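Local coordinates for putative uncharacterized protein (Pyrococcus abyssi virus 1, PDB 4HR1) that is of unknown function but folds as a helical bundle and comes from a virus that infects a hyperthermophilic archaeon, at residues Asn4-Arg17 against Val47-Gln61. Sequence-based numbering, arbitrary orientation.
Sequences NGAQTVIQKISWLR and VDEIATAVNWDVYAQ
R17 reaches from helix 5-30 to D48 on helix 34-63, spanning the gap and meeting the second helix only with its guanidinium. From CB, CG leaves anti to the carbonyl carbon (chi1 -67°); CD and NE serve as the link, and bends at chi2 and chi3 bring the guanidinium between the helices, with I13 CG2 of the preceding turn 3.3 Å above its plane, toward the rim. At the tip the two nitrogens part: NH2 comes to 3.5 Å from A51 CB, whereas NH1 makes a salt bridge of 2.6 Å to D48 OD2. OD2 lies at the guanidinium edge, near its plane, with the carboxylate itself turned 47°. D48 OD1 has a salt bridge to K44.

Beyond this bridge, segments 5-17 and 47-61 of the helical bundle, in the bromodomain-like family, run roughly antiparallel, their axes approaching to 9.0 Å at 140°. The middle of the buried seam is aliphatic. I13 CD1 meets V54 CG2 tip to tip at 3.8 Å and also touches A51, while V9 CG2 comes at V54 CG2 end-on from the preceding turn. V47 CG1 packs on L16 CB, and V47 also touches I88 of helix 72-98. Past the kink in helix 34-63, the side chains of I10 and V58 cross at about a right angle, CD1 to CG2 3.9 Å. The far end is more polar: buried D57 and Q61 pack against G5 and A6.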
loop_
_atom_site.group_PDB
_atom_site.type_symbol
_atom_site.label_atom_id
_atom_site.label_comp_id
_atom_site.label_asym_id
_atom_site.label_seq_id
_atom_site.Cartn_x
_atom_site.Cartn_y
_atom_site.Cartn_z
ATOM N N ASN A 4 -5.268 -2.387 -17.547
ATOM C CA ASN A 4 -6.129 -1.967 -16.441
ATOM C C ASN A 4 -5.332 -0.958 -15.611
ATOM O O ASN A 4 -4.554 -1.348 -14.731
ATOM C CB ASN A 4 -6.585 -3.150 -15.596
ATOM C CG ASN A 4 -7.660 -2.765 -14.609
ATOM O OD1 ASN A 4 -7.416 -2.094 -13.593
ATOM N ND2 ASN A 4 -8.891 -3.158 -14.910
ATOM N N GLY A 5 -5.522 0.320 -15.932
ATOM C CA GLY A 5 -4.823 1.450 -15.324
ATOM C C GLY A 5 -4.706 1.448 -13.813
ATOM O O GLY A 5 -3.586 1.519 -13.283
ATOM N N ALA A 6 -5.873 1.375 -13.113
ATOM C CA ALA A 6 -5.960 1.405 -11.642
ATOM C C ALA A 6 -5.248 0.225 -10.993
ATOM O O ALA A 6 -4.340 0.443 -10.184
ATOM C CB ALA A 6 -7.414 1.500 -11.177
ATOM N N GLN A 7 -5.571 -1.015 -11.417
ATOM C CA GLN A 7 -4.882 -2.203 -10.881
ATOM C C GLN A 7 -3.357 -2.116 -11.042
ATOM O O GLN A 7 -2.626 -2.344 -10.072
ATOM C CB GLN A 7 -5.418 -3.479 -11.518
ATOM C CG GLN A 7 -4.941 -4.751 -10.849
ATOM C CD GLN A 7 -4.827 -5.832 -11.871
ATOM O OE1 GLN A 7 -5.824 -6.447 -12.255
ATOM N NE2 GLN A 7 -3.617 -6.017 -12.394
ATOM N N THR A 8 -2.898 -1.712 -12.247
ATOM C CA THR A 8 -1.481 -1.586 -12.585
ATOM C C THR A 8 -0.740 -0.683 -11.610
ATOM O O THR A 8 0.237 -1.127 -11.001
ATOM C CB THR A 8 -1.279 -1.227 -14.079
ATOM O OG1 THR A 8 -2.057 -2.107 -14.897
ATOM C CG2 THR A 8 0.175 -1.293 -14.497
ATOM N N VAL A 9 -1.220 0.557 -11.433
ATOM C CA VAL A 9 -0.586 1.519 -10.513
ATOM C C VAL A 9 -0.632 1.053 -9.048
ATOM O O VAL A 9 0.373 1.153 -8.349
ATOM C CB VAL A 9 -1.029 2.997 -10.729
ATOM C CG1 VAL A 9 -0.911 3.394 -12.202
ATOM C CG2 VAL A 9 -2.444 3.246 -10.226
ATOM N N ILE A 10 -1.769 0.478 -8.621
ATOM C CA ILE A 10 -1.963 -0.059 -7.275
ATOM C C ILE A 10 -0.955 -1.174 -6.985
ATOM O O ILE A 10 -0.259 -1.100 -5.968
ATOM C CB ILE A 10 -3.466 -0.441 -6.994
ATOM C CG1 ILE A 10 -4.380 0.832 -6.889
ATOM C CG2 ILE A 10 -3.608 -1.316 -5.729
ATOM C CD1 ILE A 10 -3.736 2.076 -5.957
ATOM N N GLN A 11 -0.802 -2.145 -7.912
ATOM C CA GLN A 11 0.161 -3.237 -7.752
ATOM C C GLN A 11 1.597 -2.738 -7.614
ATOM O O GLN A 11 2.348 -3.237 -6.762
ATOM C CB GLN A 11 0.052 -4.250 -8.906
ATOM C CG GLN A 11 -1.259 -5.062 -8.957
ATOM C CD GLN A 11 -1.633 -5.730 -7.651
ATOM O OE1 GLN A 11 -0.843 -6.460 -7.030
ATOM N NE2 GLN A 11 -2.853 -5.481 -7.205
ATOM N N LYS A 12 1.960 -1.723 -8.407
ATOM C CA LYS A 12 3.296 -1.141 -8.378
ATOM C C LYS A 12 3.551 -0.389 -7.069
ATOM O O LYS A 12 4.636 -0.530 -6.483
ATOM C CB LYS A 12 3.539 -0.235 -9.622
ATOM C CG LYS A 12 3.569 -0.976 -10.982
ATOM C CD LYS A 12 4.997 -1.347 -11.431
ATOM C CE LYS A 12 5.060 -2.593 -12.299
ATOM N NZ LYS A 12 6.443 -3.173 -12.360
ATOM N N ILE A 13 2.548 0.400 -6.594
ATOM C CA ILE A 13 2.668 1.150 -5.329
ATOM C C ILE A 13 2.744 0.132 -4.164
ATOM O O ILE A 13 3.656 0.225 -3.336
ATOM C CB ILE A 13 1.541 2.239 -5.144
ATOM C CG1 ILE A 13 1.579 3.320 -6.272
ATOM C CG2 ILE A 13 1.645 2.914 -3.758
ATOM C CD1 ILE A 13 0.169 4.050 -6.591
ATOM N N SER A 14 1.827 -0.867 -4.146
ATOM C CA SER A 14 1.817 -1.924 -3.117
ATOM C C SER A 14 3.163 -2.640 -3.023
ATOM O O SER A 14 3.708 -2.713 -1.921
ATOM C CB SER A 14 0.683 -2.921 -3.340
ATOM O OG SER A 14 -0.578 -2.267 -3.319
ATOM N N TRP A 15 3.746 -3.082 -4.177
ATOM C CA TRP A 15 5.065 -3.731 -4.202
ATOM C C TRP A 15 6.084 -2.828 -3.567
ATOM O O TRP A 15 6.844 -3.269 -2.700
ATOM C CB TRP A 15 5.534 -4.044 -5.647
ATOM C CG TRP A 15 6.672 -5.023 -5.710
ATOM C CD1 TRP A 15 6.567 -6.378 -5.848
ATOM C CD2 TRP A 15 8.072 -4.747 -5.529
ATOM N NE1 TRP A 15 7.814 -6.955 -5.828
ATOM C CE2 TRP A 15 8.758 -5.979 -5.627
ATOM C CE3 TRP A 15 8.828 -3.564 -5.368
ATOM C CZ2 TRP A 15 10.155 -6.072 -5.547
ATOM C CZ3 TRP A 15 10.208 -3.664 -5.254
ATOM C CH2 TRP A 15 10.856 -4.907 -5.325
ATOM N N LEU A 16 6.121 -1.569 -4.014
ATOM C CA LEU A 16 7.098 -0.590 -3.520
ATOM C C LEU A 16 6.962 -0.306 -2.016
ATOM O O LEU A 16 7.985 -0.220 -1.328
ATOM C CB LEU A 16 7.046 0.696 -4.353
ATOM C CG LEU A 16 7.581 0.597 -5.785
ATOM C CD1 LEU A 16 7.374 1.868 -6.511
ATOM C CD2 LEU A 16 9.053 0.295 -5.807
ATOM N N ARG A 17 5.708 -0.245 -1.492
ATOM C CA ARG A 17 5.467 -0.025 -0.058
ATOM C C ARG A 17 5.932 -1.231 0.767
ATOM O O ARG A 17 6.682 -1.057 1.739
ATOM C CB ARG A 17 4.002 0.341 0.233
ATOM C CG ARG A 17 3.609 1.702 -0.342
ATOM C CD ARG A 17 2.692 2.465 0.584
ATOM N NE ARG A 17 1.622 3.164 -0.135
ATOM C CZ ARG A 17 1.671 4.440 -0.506
ATOM N NH1 ARG A 17 2.755 5.171 -0.264
ATOM N NH2 ARG A 17 0.647 4.990 -1.142
ATOM N N VAL A 47 7.844 7.526 -3.075
ATOM C CA VAL A 47 6.690 6.657 -3.359
ATOM C C VAL A 47 5.374 7.385 -3.049
ATOM O O VAL A 47 4.458 7.375 -3.895
ATOM C CB VAL A 47 6.767 5.255 -2.684
ATOM C CG1 VAL A 47 5.573 4.380 -3.060
ATOM C CG2 VAL A 47 8.071 4.552 -3.029
ATOM N N ASP A 48 5.282 8.016 -1.839
ATOM C CA ASP A 48 4.070 8.742 -1.426
ATOM C C ASP A 48 3.727 9.879 -2.401
ATOM O O ASP A 48 2.550 10.059 -2.727
ATOM C CB ASP A 48 4.170 9.263 0.022
ATOM C CG ASP A 48 4.456 8.212 1.093
ATOM O OD1 ASP A 48 4.901 8.602 2.202
ATOM O OD2 ASP A 48 4.252 7.000 0.819
ATOM N N GLU A 49 4.764 10.582 -2.925
ATOM C CA GLU A 49 4.592 11.657 -3.906
ATOM C C GLU A 49 3.937 11.154 -5.196
ATOM O O GLU A 49 2.890 11.664 -5.602
ATOM C CB GLU A 49 5.935 12.344 -4.206
ATOM C CG GLU A 49 6.152 13.604 -3.381
ATOM C CD GLU A 49 7.515 13.766 -2.739
ATOM O OE1 GLU A 49 8.539 13.596 -3.441
ATOM O OE2 GLU A 49 7.558 14.113 -1.535
ATOM N N ILE A 50 4.536 10.130 -5.820
ATOM C CA ILE A 50 4.018 9.557 -7.054
ATOM C C ILE A 50 2.654 8.917 -6.849
ATOM O O ILE A 50 1.776 9.084 -7.695
ATOM C CB ILE A 50 5.072 8.679 -7.795
ATOM C CG1 ILE A 50 4.644 8.305 -9.224
ATOM C CG2 ILE A 50 5.500 7.466 -6.998
ATOM C CD1 ILE A 50 4.762 9.478 -10.184
ATOM N N ALA A 51 2.446 8.267 -5.684
ATOM C CA ALA A 51 1.171 7.634 -5.331
ATOM C C ALA A 51 -0.006 8.599 -5.412
ATOM O O ALA A 51 -1.022 8.245 -6.012
ATOM C CB ALA A 51 1.247 6.995 -3.952
ATOM N N THR A 52 0.138 9.822 -4.861
ATOM C CA THR A 52 -0.929 10.836 -4.879
ATOM C C THR A 52 -1.246 11.352 -6.271
ATOM O O THR A 52 -2.426 11.590 -6.583
ATOM C CB THR A 52 -0.724 11.937 -3.827
ATOM O OG1 THR A 52 0.634 12.365 -3.845
ATOM C CG2 THR A 52 -1.118 11.477 -2.412
ATOM N N ALA A 53 -0.207 11.454 -7.130
ATOM C CA ALA A 53 -0.340 11.878 -8.518
ATOM C C ALA A 53 -1.297 10.996 -9.339
ATOM O O ALA A 53 -1.765 11.431 -10.397
ATOM C CB ALA A 53 1.023 11.907 -9.178
ATOM N N VAL A 54 -1.609 9.775 -8.847
ATOM C CA VAL A 54 -2.480 8.817 -9.544
ATOM C C VAL A 54 -3.833 8.463 -8.890
ATOM O O VAL A 54 -4.643 7.778 -9.527
ATOM C CB VAL A 54 -1.702 7.563 -10.030
ATOM C CG1 VAL A 54 -0.639 7.937 -11.056
ATOM C CG2 VAL A 54 -1.088 6.789 -8.863
ATOM N N ASN A 55 -4.090 8.950 -7.646
ATOM C CA ASN A 55 -5.333 8.752 -6.870
ATOM C C ASN A 55 -6.567 9.034 -7.689
ATOM O O ASN A 55 -7.616 8.410 -7.480
ATOM C CB ASN A 55 -5.382 9.695 -5.652
ATOM C CG ASN A 55 -4.412 9.410 -4.538
ATOM O OD1 ASN A 55 -3.839 8.314 -4.429
ATOM N ND2 ASN A 55 -4.241 10.400 -3.658
ATOM N N TRP A 56 -6.462 10.027 -8.596
ATOM C CA TRP A 56 -7.559 10.408 -9.472
ATOM C C TRP A 56 -8.047 9.201 -10.255
ATOM O O TRP A 56 -9.256 9.000 -10.328
ATOM C CB TRP A 56 -7.142 11.567 -10.392
ATOM C CG TRP A 56 -6.027 11.246 -11.338
ATOM C CD1 TRP A 56 -4.686 11.406 -11.117
ATOM C CD2 TRP A 56 -6.155 10.695 -12.655
ATOM N NE1 TRP A 56 -3.971 10.975 -12.211
ATOM C CE2 TRP A 56 -4.849 10.503 -13.159
ATOM C CE3 TRP A 56 -7.252 10.310 -13.447
ATOM C CZ2 TRP A 56 -4.611 9.975 -14.433
ATOM C CZ3 TRP A 56 -7.012 9.753 -14.697
ATOM C CH2 TRP A 56 -5.709 9.598 -15.179
ATOM N N ASP A 57 -7.098 8.336 -10.752
ATOM C CA ASP A 57 -7.441 7.163 -11.549
ATOM C C ASP A 57 -8.097 6.027 -10.783
ATOM O O ASP A 57 -8.939 5.306 -11.348
ATOM C CB ASP A 57 -6.292 6.702 -12.446
ATOM C CG ASP A 57 -6.771 5.805 -13.571
ATOM O OD1 ASP A 57 -6.204 4.700 -13.726
ATOM O OD2 ASP A 57 -7.806 6.143 -14.207
ATOM N N VAL A 58 -7.777 5.910 -9.483
ATOM C CA VAL A 58 -8.406 4.939 -8.600
ATOM C C VAL A 58 -9.917 5.242 -8.559
ATOM O O VAL A 58 -10.697 4.335 -8.830
ATOM C CB VAL A 58 -7.734 4.905 -7.214
ATOM C CG1 VAL A 58 -8.303 3.782 -6.346
ATOM C CG2 VAL A 58 -6.219 4.775 -7.351
ATOM N N TYR A 59 -10.326 6.535 -8.357
ATOM C CA TYR A 59 -11.747 6.903 -8.429
ATOM C C TYR A 59 -12.252 6.970 -9.864
ATOM O O TYR A 59 -13.314 6.394 -10.149
ATOM C CB TYR A 59 -12.128 8.228 -7.696
ATOM C CG TYR A 59 -13.607 8.556 -7.872
ATOM C CD1 TYR A 59 -14.593 7.682 -7.416
ATOM C CD2 TYR A 59 -14.015 9.662 -8.617
ATOM C CE1 TYR A 59 -15.946 7.918 -7.665
ATOM C CE2 TYR A 59 -15.370 9.932 -8.839
ATOM C CZ TYR A 59 -16.333 9.051 -8.364
ATOM O OH TYR A 59 -17.671 9.270 -8.607
ATOM N N ALA A 60 -11.531 7.720 -10.746
ATOM C CA ALA A 60 -11.932 7.926 -12.141
ATOM C C ALA A 60 -12.361 6.648 -12.844
ATOM O O ALA A 60 -13.470 6.608 -13.388
ATOM C CB ALA A 60 -10.843 8.651 -12.926
ATOM N N GLN A 61 -11.546 5.574 -12.724
ATOM C CA GLN A 61 -11.851 4.283 -13.339
ATOM C C GLN A 61 -13.197 3.714 -12.877
ATOM O O GLN A 61 -14.000 3.300 -13.721
ATOM C CB GLN A 61 -10.695 3.275 -13.158
ATOM C CG GLN A 61 -10.742 2.103 -14.143
ATOM C CD GLN A 61 -9.530 1.205 -14.052
ATOM O OE1 GLN A 61 -9.609 0.054 -13.599
ATOM N NE2 GLN A 61 -8.384 1.701 -14.515
#